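Local coordinates for crispr-associated protein Cas5, dvulg subtype (Xanthomonas oryzae pv. oryzae, PDB 3VZI) that probably cleaves CRISPR RNA as a Cas5d-type endoribonuclease of the CRISPR-mediated microbial immune system, using an RRM-like fold that handles nucleic acid, at residues V25-Y30 with T158-A163; D31-S36 with V114-A119; I41-H46 with I51-D56; A120-T125 with D132-H137. All blocks are in the same frame, centred on the assembly; numbering follows the deposited sequence.

In the fold
The order 4-1-3-2 of the first four strands of the main sheet, with 213-215 added at the edge beside 51-60 and helices 35-45 and 134-146 between strands in the chain, is that of a ferredoxin-like (RRM) fold. Interactions 2 and 3 share helix 35-45, with centres about 13 Å apart; interactions 2 and 4 share strand 114-124. Interactions 3 and 4 lie closest, about 10 Å between centres, on neighbouring strands 51-60 and 114-124. Interaction 1, about 30 Å from interaction 4, encloses the others along the chain; interaction 3 is nested within interaction 2, and interaction 4 follows. Interactions 2 to 4 pack both helices and the run-in to the first against one sheet, while interaction 1 ties the strand 27-28 region to the loop before strand 164-167.

Interaction 1: V25-Y30 with T158-A163; sequences VERVSY and TREFPA
A surface salt-bridge network joins Arg27, on the short strand 27-28, to Glu160, in the type I beta turn that runs from Thr158 to Phe161. The evidence for the ion pair is one approach: Arg27 NH2 lies 3.3 Å from Glu160 OE1, which sits at the guanidinium edge, near its plane. The guanidinium and carboxylate planes are 89° apart, so the two groups meet through a single nitrogen and a single oxygen and do not face each other as a flat, two-pronged pair. Thr158 OG1 is also near the guanidinium plane but stands back, 4.0 Å from Arg27 NH2.

Within the turn, Thr158 OG1 donates to Glu160 OE1 over 2.6 Å, meeting it nearly along its C-O bond direction. The bend at chi2 of Glu160 (83°) folds the carboxylate back beside the threonine. OE1 therefore serves two partners, while Glu160 OE2 faces Arg159 NH1 at 3.6 Å in a second, longer salt bridge. The turn is closed by Phe161 N donating to Thr158 O at 3.0 Å. The second terminal nitrogen, Arg27 NH1, is hydrogen-bonded to the carbonyl of Arg106, which gives the guanidinium a further hold. Two arginines near one carboxylate would be expected to favour its charged form. This is a three-residue surface ion network, linking a strand of the mixed sheet to the loop that leads into strand 164-167.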
# COMPACT_ATOMS: atom_id res chain seq x y z
N VAL A 25 5.52 11.57 13.36
CA VAL A 25 6.24 10.96 14.49
C VAL A 25 5.93 9.47 14.52
O VAL A 25 6.75 8.67 14.08
CB VAL A 25 5.90 11.62 15.84
CG1 VAL A 25 6.72 10.98 16.95
CG2 VAL A 25 6.14 13.12 15.79
N GLU A 26 4.76 9.09 15.03
CA GLU A 26 4.33 7.69 15.04
C GLU A 26 3.87 7.23 13.66
O GLU A 26 3.40 8.03 12.85
CB GLU A 26 3.22 7.48 16.06
CG GLU A 26 3.68 7.56 17.50
CD GLU A 26 2.76 8.42 18.35
OE1 GLU A 26 2.36 9.51 17.87
OE2 GLU A 26 2.44 8.01 19.49
N ARG A 27 4.01 5.93 13.40
CA ARG A 27 3.56 5.35 12.16
C ARG A 27 2.16 4.76 12.37
O ARG A 27 1.99 3.79 13.12
CB ARG A 27 4.54 4.27 11.70
CG ARG A 27 5.99 4.69 11.59
CD ARG A 27 6.92 3.54 11.99
NE ARG A 27 6.99 2.48 10.97
CZ ARG A 27 7.32 1.20 11.21
NH1 ARG A 27 7.60 0.78 12.43
NH2 ARG A 27 7.37 0.34 10.20
N VAL A 28 1.15 5.34 11.73
CA VAL A 28 -0.20 4.74 11.75
C VAL A 28 -0.60 4.38 10.32
O VAL A 28 -0.29 5.12 9.38
CB VAL A 28 -1.26 5.68 12.38
CG1 VAL A 28 -2.68 5.20 12.05
CG2 VAL A 28 -1.07 5.78 13.88
N SER A 29 -1.29 3.24 10.15
CA SER A 29 -1.80 2.88 8.83
C SER A 29 -3.14 3.47 8.46
O SER A 29 -4.07 3.52 9.28
CB SER A 29 -1.95 1.39 8.72
OG SER A 29 -2.31 1.07 7.38
N TYR A 30 -3.24 3.89 7.21
CA TYR A 30 -4.54 4.09 6.55
C TYR A 30 -5.37 2.82 6.65
O TYR A 30 -4.81 1.73 6.76
CB TYR A 30 -4.33 4.39 5.08
CG TYR A 30 -3.96 5.81 4.76
CD1 TYR A 30 -4.78 6.86 5.16
CD2 TYR A 30 -2.79 6.11 4.03
CE1 TYR A 30 -4.47 8.17 4.86
CE2 TYR A 30 -2.47 7.41 3.70
CZ TYR A 30 -3.32 8.44 4.11
OH TYR A 30 -3.04 9.74 3.81
N THR A 158 5.25 -0.87 3.73
CA THR A 158 6.62 -0.65 4.15
C THR A 158 7.35 -1.96 4.00
O THR A 158 6.71 -3.02 3.97
CB THR A 158 6.73 -0.02 5.55
OG1 THR A 158 6.39 -0.97 6.55
CG2 THR A 158 5.79 1.21 5.67
N ARG A 159 8.67 -1.88 3.86
CA ARG A 159 9.45 -3.02 3.39
C ARG A 159 9.48 -4.18 4.38
O ARG A 159 9.73 -5.32 4.01
CB ARG A 159 10.86 -2.57 2.94
CG ARG A 159 11.53 -1.53 3.84
CD ARG A 159 12.57 -0.68 3.13
NE ARG A 159 13.94 -1.03 3.54
CZ ARG A 159 14.49 -0.73 4.72
NH1 ARG A 159 13.79 -0.07 5.65
NH2 ARG A 159 15.75 -1.09 4.99
N GLU A 160 9.17 -3.89 5.64
CA GLU A 160 9.11 -4.91 6.69
C GLU A 160 7.89 -5.83 6.54
O GLU A 160 7.78 -6.82 7.26
CB GLU A 160 9.11 -4.24 8.07
CG GLU A 160 10.22 -3.22 8.30
CD GLU A 160 9.90 -1.82 7.75
OE1 GLU A 160 8.70 -1.44 7.70
OE2 GLU A 160 10.85 -1.09 7.38
N PHE A 161 6.98 -5.49 5.62
CA PHE A 161 5.79 -6.29 5.35
C PHE A 161 5.70 -6.77 3.91
O PHE A 161 5.24 -6.04 3.03
CB PHE A 161 4.51 -5.51 5.72
CG PHE A 161 4.52 -4.98 7.12
CD1 PHE A 161 4.46 -5.85 8.20
CD2 PHE A 161 4.60 -3.62 7.35
CE1 PHE A 161 4.48 -5.36 9.50
CE2 PHE A 161 4.62 -3.13 8.64
CZ PHE A 161 4.56 -4.00 9.72
N PRO A 162 6.15 -8.02 3.66
CA PRO A 162 6.09 -8.59 2.29
C PRO A 162 4.64 -8.85 1.81
O PRO A 162 3.77 -9.22 2.61
CB PRO A 162 6.88 -9.89 2.42
CG PRO A 162 6.76 -10.27 3.87
CD PRO A 162 6.60 -9.00 4.67
N ALA A 163 4.40 -8.64 0.53
CA ALA A 163 3.09 -8.87 -0.09
C ALA A 163 3.04 -10.19 -0.85
O ALA A 163 3.81 -10.38 -1.79
CB ALA A 163 2.80 -7.73 -1.06

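Interaction 2: D31-S36 with V114-A119; sequences DIITPS and VGYIIA
Ile33 lies against the ring of Tyr116 in a buried contact between the run-in to helix 35-45 and strand 114-124. The main evidence is a CH-pi interaction: Ile33 CG2 stands 3.6 Å from the ring centroid of Tyr116, only 8° off the normal, and so sits over the middle of one face. The phenol oxygen lies back toward Ile32, with Tyr116 OH 3.6 Å from Ile33 N.

Apolar contacts between side chains extend the patch. The first torsion of Ile33 (-170°) sets CG1 opposite the backbone N, so the isoleucine divides its work: CG2 covers the ring, while the CG1 branch carries CD1 to 3.7 Å from Ile118 CD1. The two isoleucines cross at about a right angle. Ile32 makes a looser touch, its CB 4.3 Å from Tyr116 CE1. Tyr116 and Ile118, two apart on the strand, both direct CB toward the other segment, as alternation along a beta strand requires.

At the helix start, Thr34 at the N-cap position bonds through OG1 to the backbone N of Ala37. Ile33 also touches Ala38 and Ile41 of the helix and Ile58 of strand 51-60. The run-in to the first helix thus packs, together with that helix, on the central sheet, as in the ferredoxin-like (RRM) fold.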
# COMPACT_ATOMS: atom_id res chain seq x y z
N ASP A 31 -6.69 2.96 6.60
CA ASP A 31 -7.62 1.84 6.73
C ASP A 31 -7.50 0.82 5.61
O ASP A 31 -7.85 -0.34 5.81
CB ASP A 31 -9.07 2.32 6.72
CG ASP A 31 -9.49 2.97 8.01
OD1 ASP A 31 -8.67 3.68 8.64
OD2 ASP A 31 -10.68 2.81 8.39
N ILE A 32 -7.06 1.26 4.42
CA ILE A 32 -6.90 0.36 3.28
C ILE A 32 -5.66 0.73 2.46
O ILE A 32 -5.16 1.86 2.56
CB ILE A 32 -8.14 0.39 2.34
CG1 ILE A 32 -8.24 1.76 1.63
CG2 ILE A 32 -9.40 0.05 3.11
CD1 ILE A 32 -9.14 1.78 0.41
N ILE A 33 -5.17 -0.21 1.64
CA ILE A 33 -4.08 0.10 0.69
C ILE A 33 -4.42 1.37 -0.10
O ILE A 33 -5.59 1.57 -0.52
CB ILE A 33 -3.80 -1.09 -0.27
CG1 ILE A 33 -2.51 -0.88 -1.10
CG2 ILE A 33 -5.04 -1.42 -1.10
CD1 ILE A 33 -2.15 -2.02 -2.06
N THR A 34 -3.42 2.23 -0.25
CA THR A 34 -3.50 3.44 -1.07
C THR A 34 -3.27 3.07 -2.52
O THR A 34 -2.64 2.02 -2.81
CB THR A 34 -2.38 4.40 -0.69
OG1 THR A 34 -1.10 3.78 -0.93
CG2 THR A 34 -2.48 4.86 0.77
N PRO A 35 -3.71 3.94 -3.46
CA PRO A 35 -3.38 3.68 -4.90
C PRO A 35 -1.88 3.64 -5.17
O PRO A 35 -1.43 2.77 -5.90
CB PRO A 35 -4.03 4.86 -5.63
CG PRO A 35 -5.19 5.21 -4.77
CD PRO A 35 -4.70 5.01 -3.33
N SER A 36 -1.09 4.54 -4.56
CA SER A 36 0.36 4.53 -4.80
C SER A 36 1.01 3.25 -4.34
O SER A 36 1.82 2.69 -5.07
CB SER A 36 1.09 5.76 -4.22
OG SER A 36 1.03 5.80 -2.82
N VAL A 114 -4.79 -8.68 6.06
CA VAL A 114 -5.44 -7.99 4.94
C VAL A 114 -5.41 -8.80 3.65
O VAL A 114 -4.63 -9.76 3.53
CB VAL A 114 -4.82 -6.62 4.65
CG1 VAL A 114 -4.80 -5.78 5.92
CG2 VAL A 114 -3.44 -6.77 4.00
N GLY A 115 -6.26 -8.40 2.69
CA GLY A 115 -6.24 -8.93 1.32
C GLY A 115 -7.06 -8.07 0.37
O GLY A 115 -8.23 -7.81 0.60
N TYR A 116 -6.46 -7.60 -0.71
CA TYR A 116 -7.20 -6.80 -1.65
C TYR A 116 -7.12 -7.42 -3.02
O TYR A 116 -6.26 -8.29 -3.24
CB TYR A 116 -6.64 -5.39 -1.71
CG TYR A 116 -6.26 -4.83 -0.37
CD1 TYR A 116 -7.17 -4.11 0.38
CD2 TYR A 116 -5.00 -5.04 0.15
CE1 TYR A 116 -6.84 -3.61 1.62
CE2 TYR A 116 -4.65 -4.53 1.38
CZ TYR A 116 -5.57 -3.82 2.10
OH TYR A 116 -5.22 -3.34 3.34
N ILE A 117 -8.01 -6.99 -3.93
CA ILE A 117 -7.88 -7.28 -5.36
C ILE A 117 -7.56 -5.97 -6.08
O ILE A 117 -8.33 -5.06 -6.02
CB ILE A 117 -9.18 -7.86 -5.92
CG1 ILE A 117 -9.47 -9.24 -5.30
CG2 ILE A 117 -9.14 -7.91 -7.45
CD1 ILE A 117 -10.70 -9.92 -5.88
N ILE A 118 -6.42 -5.85 -6.74
CA ILE A 118 -6.10 -4.59 -7.39
C ILE A 118 -6.55 -4.68 -8.85
O ILE A 118 -6.19 -5.63 -9.55
CB ILE A 118 -4.58 -4.32 -7.37
CG1 ILE A 118 -3.98 -4.68 -6.01
CG2 ILE A 118 -4.24 -2.92 -7.87
CD1 ILE A 118 -3.52 -3.53 -5.15
N ALA A 119 -7.34 -3.71 -9.31
CA ALA A 119 -7.72 -3.68 -10.73
C ALA A 119 -7.03 -2.49 -11.35
O ALA A 119 -7.31 -1.34 -10.97
CB ALA A 119 -9.20 -3.55 -10.90

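Interaction 3: I41-H46 with I51-D56; sequences ILEAIH and IRWVVD
Trp53 meets the end of helix 35-45 through one direct hydrogen bond, one water bridge and ring packing. In the direct bond Trp53 NE1 donates to His46 O at 3.1 Å, with an N-H...O angle of 162°. The oxygen lies in the indole plane at the ring edge, and the donor comes nearly end-on to the carbonyl. His46 is the first residue to leave helical geometry, so this bond ties the indole to the point where the helix stops.

One water links the backbone to a side chain: it accepts from Trp53 N at 2.8 Å and donates to Glu43 OE2 at 2.7 Å. Glu43 OE1 is salt-bridged to Arg39.

Helix 41-45 and strand 51-56 run at 144° to each other, their axes 9.4 Å apart at closest approach, with four residues between the segments; this is the first helix and second strand of a ferredoxin-like fold.

In the apolar layer, the first torsion of Trp53 (-83°) turns CG away from its own carbonyl carbon and carries the indole under the helix. Leu42 CB stands 3.8 Å from the centroid of its five-membered ring, over the face, a CH-pi contact. Leu42 CD1 continues to Trp53 CE3 at 3.7 Å, and Glu43 CG approaches Trp53 CD1 at 3.8 Å. Ile51 CD1 touches His46 CD2, whose ring is hydrogen-bonded through NE2 to His137.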
# COMPACT_ATOMS: atom_id res chain seq x y z
N ILE A 41 3.21 -2.04 -6.07
CA ILE A 41 3.27 -3.49 -6.15
C ILE A 41 3.27 -3.99 -7.60
O ILE A 41 3.99 -4.94 -7.92
CB ILE A 41 2.09 -4.15 -5.41
CG1 ILE A 41 2.16 -3.83 -3.90
CG2 ILE A 41 1.99 -5.64 -5.79
CD1 ILE A 41 0.92 -4.27 -3.14
N LEU A 42 2.46 -3.39 -8.47
CA LEU A 42 2.48 -3.82 -9.88
C LEU A 42 3.88 -3.55 -10.49
O LEU A 42 4.44 -4.43 -11.20
CB LEU A 42 1.36 -3.17 -10.69
CG LEU A 42 -0.07 -3.21 -10.10
CD1 LEU A 42 -0.96 -2.11 -10.66
CD2 LEU A 42 -0.72 -4.56 -10.24
N GLU A 43 4.47 -2.39 -10.17
CA GLU A 43 5.79 -2.05 -10.69
C GLU A 43 6.87 -3.03 -10.21
O GLU A 43 7.84 -3.30 -10.95
CB GLU A 43 6.19 -0.62 -10.33
CG GLU A 43 5.31 0.44 -10.98
CD GLU A 43 5.68 1.85 -10.58
OE1 GLU A 43 6.21 2.06 -9.48
OE2 GLU A 43 5.43 2.76 -11.38
N ALA A 44 6.69 -3.58 -8.99
CA ALA A 44 7.64 -4.55 -8.45
C ALA A 44 7.63 -5.78 -9.32
O ALA A 44 8.67 -6.42 -9.55
CB ALA A 44 7.32 -4.92 -7.00
N ILE A 45 6.44 -6.12 -9.82
CA ILE A 45 6.32 -7.31 -10.65
C ILE A 45 6.88 -7.04 -12.03
O ILE A 45 7.62 -7.85 -12.56
CB ILE A 45 4.89 -7.84 -10.74
CG1 ILE A 45 4.38 -8.16 -9.34
CG2 ILE A 45 4.87 -9.07 -11.61
CD1 ILE A 45 3.04 -8.87 -9.30
N HIS A 46 6.57 -5.86 -12.57
CA HIS A 46 7.11 -5.42 -13.84
C HIS A 46 6.92 -3.97 -14.02
O HIS A 46 5.81 -3.49 -13.88
CB HIS A 46 6.43 -6.14 -15.01
CG HIS A 46 6.93 -5.70 -16.36
ND1 HIS A 46 8.26 -5.74 -16.70
CD2 HIS A 46 6.25 -5.22 -17.48
CE1 HIS A 46 8.41 -5.28 -17.97
NE2 HIS A 46 7.18 -4.96 -18.45
N ILE A 51 6.09 2.25 -19.78
CA ILE A 51 4.74 1.97 -19.30
C ILE A 51 4.43 2.74 -18.03
O ILE A 51 5.34 3.16 -17.29
CB ILE A 51 4.38 0.45 -19.20
CG1 ILE A 51 5.22 -0.31 -18.19
CG2 ILE A 51 4.45 -0.24 -20.58
CD1 ILE A 51 4.51 -1.54 -17.67
N ARG A 52 3.13 2.95 -17.83
CA ARG A 52 2.61 3.69 -16.71
C ARG A 52 1.46 2.89 -16.15
O ARG A 52 0.42 2.72 -16.80
CB ARG A 52 2.14 5.08 -17.16
CG ARG A 52 1.77 6.01 -16.01
CD ARG A 52 0.85 7.16 -16.41
NE ARG A 52 0.89 8.22 -15.40
CZ ARG A 52 0.20 9.37 -15.43
NH1 ARG A 52 -0.63 9.64 -16.44
NH2 ARG A 52 0.34 10.26 -14.44
N TRP A 53 1.64 2.36 -14.96
CA TRP A 53 0.55 1.66 -14.29
C TRP A 53 -0.46 2.60 -13.75
O TRP A 53 -0.11 3.52 -13.02
CB TRP A 53 1.10 0.86 -13.13
CG TRP A 53 1.63 -0.44 -13.59
CD1 TRP A 53 2.93 -0.84 -13.67
CD2 TRP A 53 0.85 -1.57 -14.11
NE1 TRP A 53 3.02 -2.11 -14.14
CE2 TRP A 53 1.81 -2.60 -14.44
CE3 TRP A 53 -0.49 -1.81 -14.32
CZ2 TRP A 53 1.43 -3.82 -14.95
CZ3 TRP A 53 -0.87 -3.04 -14.83
CH2 TRP A 53 0.07 -4.02 -15.14
N VAL A 54 -1.71 2.38 -14.12
CA VAL A 54 -2.82 3.16 -13.55
C VAL A 54 -3.75 2.24 -12.79
O VAL A 54 -4.28 1.29 -13.36
CB VAL A 54 -3.58 3.94 -14.64
CG1 VAL A 54 -4.99 4.30 -14.20
CG2 VAL A 54 -2.82 5.21 -15.02
N VAL A 55 -3.96 2.53 -11.50
CA VAL A 55 -4.88 1.80 -10.63
C VAL A 55 -6.29 2.33 -10.80
O VAL A 55 -6.52 3.53 -10.63
CB VAL A 55 -4.47 1.91 -9.15
CG1 VAL A 55 -5.51 1.31 -8.24
CG2 VAL A 55 -3.15 1.19 -8.93
N ASP A 56 -7.24 1.44 -11.11
CA ASP A 56 -8.63 1.81 -11.38
C ASP A 56 -9.53 1.58 -10.17
O ASP A 56 -10.44 2.38 -9.90
CB ASP A 56 -9.18 0.99 -12.54
CG ASP A 56 -8.25 0.99 -13.76
OD1 ASP A 56 -8.00 2.06 -14.31
OD2 ASP A 56 -7.79 -0.08 -14.18
O HOH W 1 4.03 3.04 -13.64

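Interaction 4: A120-T125 with D132-H137; sequences AHFEMT and DNVGKH
Phe122 and Met124 pack on the N-terminal turn of helix 134-146, a mainly apolar, partly buried contact at the end of strand 114-124. The Phe122 ring goes in end first: CZ is 3.5 Å from Val134 O, which lies at the ring edge, near its plane. Phe122 CZ is also 3.8 Å from His137 CB, and the two side chains cross at about a right angle. Phe122 CE2 adds a looser touch to Val134 CG2.

Met124 reaches the residues just before the helix by folding on itself. The bend at chi2 (-45°) places SD 3.9 Å from Val134 CG2, and the bend at chi3 (-68°) then swings CE to 4.0 Å from Asp132 CB. The sulfur also lies at the edge of the Phe122 ring, in its plane, and both side chains touch Val134.

The helix start is held by polar bonds within 132-137. Asn133, at the N-cap position, accepts from Lys136 N through OD1 at 2.9 Å. His137 NE2 donates to Asp132 OD2 at 2.7 Å, in the imidazole plane but above the carboxylate plane, and this bond helps to fix the rotation of the imidazole. Lys136 NZ forms a salt bridge with the same oxygen, the hydrogen bond in it being weak.

Beyond the pair, Phe122 meets Trp53 of strand 51-60 edge to face, and Ile51 of that strand touches His137, so the start of helix 134-146 rests against the neighbouring strands 114-124 and 51-60.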
# COMPACT_ATOMS: atom_id res chain seq x y z
N ALA A 120 -6.14 -2.75 -12.31
CA ALA A 120 -5.33 -1.72 -12.90
C ALA A 120 -5.12 -2.00 -14.36
O ALA A 120 -5.47 -3.07 -14.84
CB ALA A 120 -3.98 -1.71 -12.21
N HIS A 121 -4.53 -1.04 -15.06
CA HIS A 121 -4.03 -1.25 -16.41
C HIS A 121 -2.84 -0.35 -16.56
O HIS A 121 -2.59 0.49 -15.69
CB HIS A 121 -5.10 -0.93 -17.45
CG HIS A 121 -5.55 0.49 -17.44
ND1 HIS A 121 -6.56 0.94 -16.65
CD2 HIS A 121 -5.09 1.60 -18.16
CE1 HIS A 121 -6.72 2.27 -16.84
NE2 HIS A 121 -5.82 2.68 -17.76
N PHE A 122 -2.08 -0.51 -17.65
CA PHE A 122 -1.05 0.49 -17.98
C PHE A 122 -1.33 1.20 -19.28
O PHE A 122 -2.01 0.67 -20.16
CB PHE A 122 0.36 -0.12 -18.04
CG PHE A 122 0.52 -1.24 -19.04
CD1 PHE A 122 0.32 -2.57 -18.65
CD2 PHE A 122 0.92 -0.97 -20.35
CE1 PHE A 122 0.50 -3.59 -19.56
CE2 PHE A 122 1.11 -1.99 -21.25
CZ PHE A 122 0.89 -3.30 -20.86
N GLU A 123 -0.80 2.42 -19.38
CA GLU A 123 -0.80 3.18 -20.62
C GLU A 123 0.66 3.27 -21.08
O GLU A 123 1.57 3.42 -20.25
CB GLU A 123 -1.42 4.57 -20.42
CG GLU A 123 -2.94 4.56 -20.21
CD GLU A 123 -3.48 5.78 -19.42
OE1 GLU A 123 -4.19 5.59 -18.40
OE2 GLU A 123 -3.22 6.94 -19.84
N MET A 124 0.87 3.16 -22.40
CA MET A 124 2.17 3.41 -23.03
C MET A 124 2.56 4.86 -22.86
O MET A 124 1.72 5.74 -23.02
CB MET A 124 2.12 3.11 -24.54
CG MET A 124 1.75 1.68 -24.91
SD MET A 124 2.63 0.46 -23.92
CE MET A 124 4.29 0.70 -24.55
N THR A 125 3.84 5.11 -22.55
CA THR A 125 4.35 6.46 -22.31
C THR A 125 5.08 6.99 -23.54
O THR A 125 5.28 6.26 -24.52
CB THR A 125 5.29 6.51 -21.07
OG1 THR A 125 6.56 5.94 -21.38
CG2 THR A 125 4.68 5.77 -19.90
N ASP A 132 8.63 -1.61 -27.90
CA ASP A 132 7.64 -1.56 -26.81
C ASP A 132 6.21 -1.53 -27.30
O ASP A 132 5.84 -0.71 -28.14
CB ASP A 132 7.86 -0.35 -25.91
CG ASP A 132 9.14 -0.43 -25.12
OD1 ASP A 132 9.91 0.56 -25.18
OD2 ASP A 132 9.37 -1.44 -24.42
N ASN A 133 5.39 -2.43 -26.76
CA ASN A 133 3.96 -2.42 -27.01
C ASN A 133 3.18 -3.02 -25.84
O ASN A 133 3.77 -3.56 -24.92
CB ASN A 133 3.60 -3.03 -28.38
CG ASN A 133 3.92 -4.51 -28.49
OD1 ASN A 133 3.28 -5.34 -27.84
ND2 ASN A 133 4.87 -4.85 -29.34
N VAL A 134 1.85 -2.88 -25.88
CA VAL A 134 0.97 -3.38 -24.84
C VAL A 134 1.07 -4.91 -24.72
O VAL A 134 1.29 -5.43 -23.64
CB VAL A 134 -0.48 -2.95 -25.11
CG1 VAL A 134 -1.44 -3.72 -24.22
CG2 VAL A 134 -0.62 -1.45 -24.91
N GLY A 135 0.92 -5.61 -25.84
CA GLY A 135 1.13 -7.06 -25.88
C GLY A 135 2.39 -7.61 -25.22
O GLY A 135 2.30 -8.52 -24.39
N LYS A 136 3.55 -7.08 -25.58
CA LYS A 136 4.81 -7.48 -24.96
C LYS A 136 4.74 -7.28 -23.45
O LYS A 136 4.92 -8.23 -22.69
CB LYS A 136 5.98 -6.69 -25.56
CG LYS A 136 7.35 -6.95 -24.93
CD LYS A 136 8.41 -6.04 -25.53
CE LYS A 136 9.62 -5.86 -24.62
NZ LYS A 136 10.38 -4.60 -24.93
N HIS A 137 4.43 -6.06 -23.04
CA HIS A 137 4.50 -5.67 -21.63
C HIS A 137 3.44 -6.26 -20.75
O HIS A 137 3.69 -6.54 -19.57
CB HIS A 137 4.54 -4.15 -21.50
CG HIS A 137 5.89 -3.56 -21.82
ND1 HIS A 137 6.97 -3.73 -21.01
CD2 HIS A 137 6.32 -2.80 -22.88
CE1 HIS A 137 8.02 -3.11 -21.54
NE2 HIS A 137 7.63 -2.54 -22.69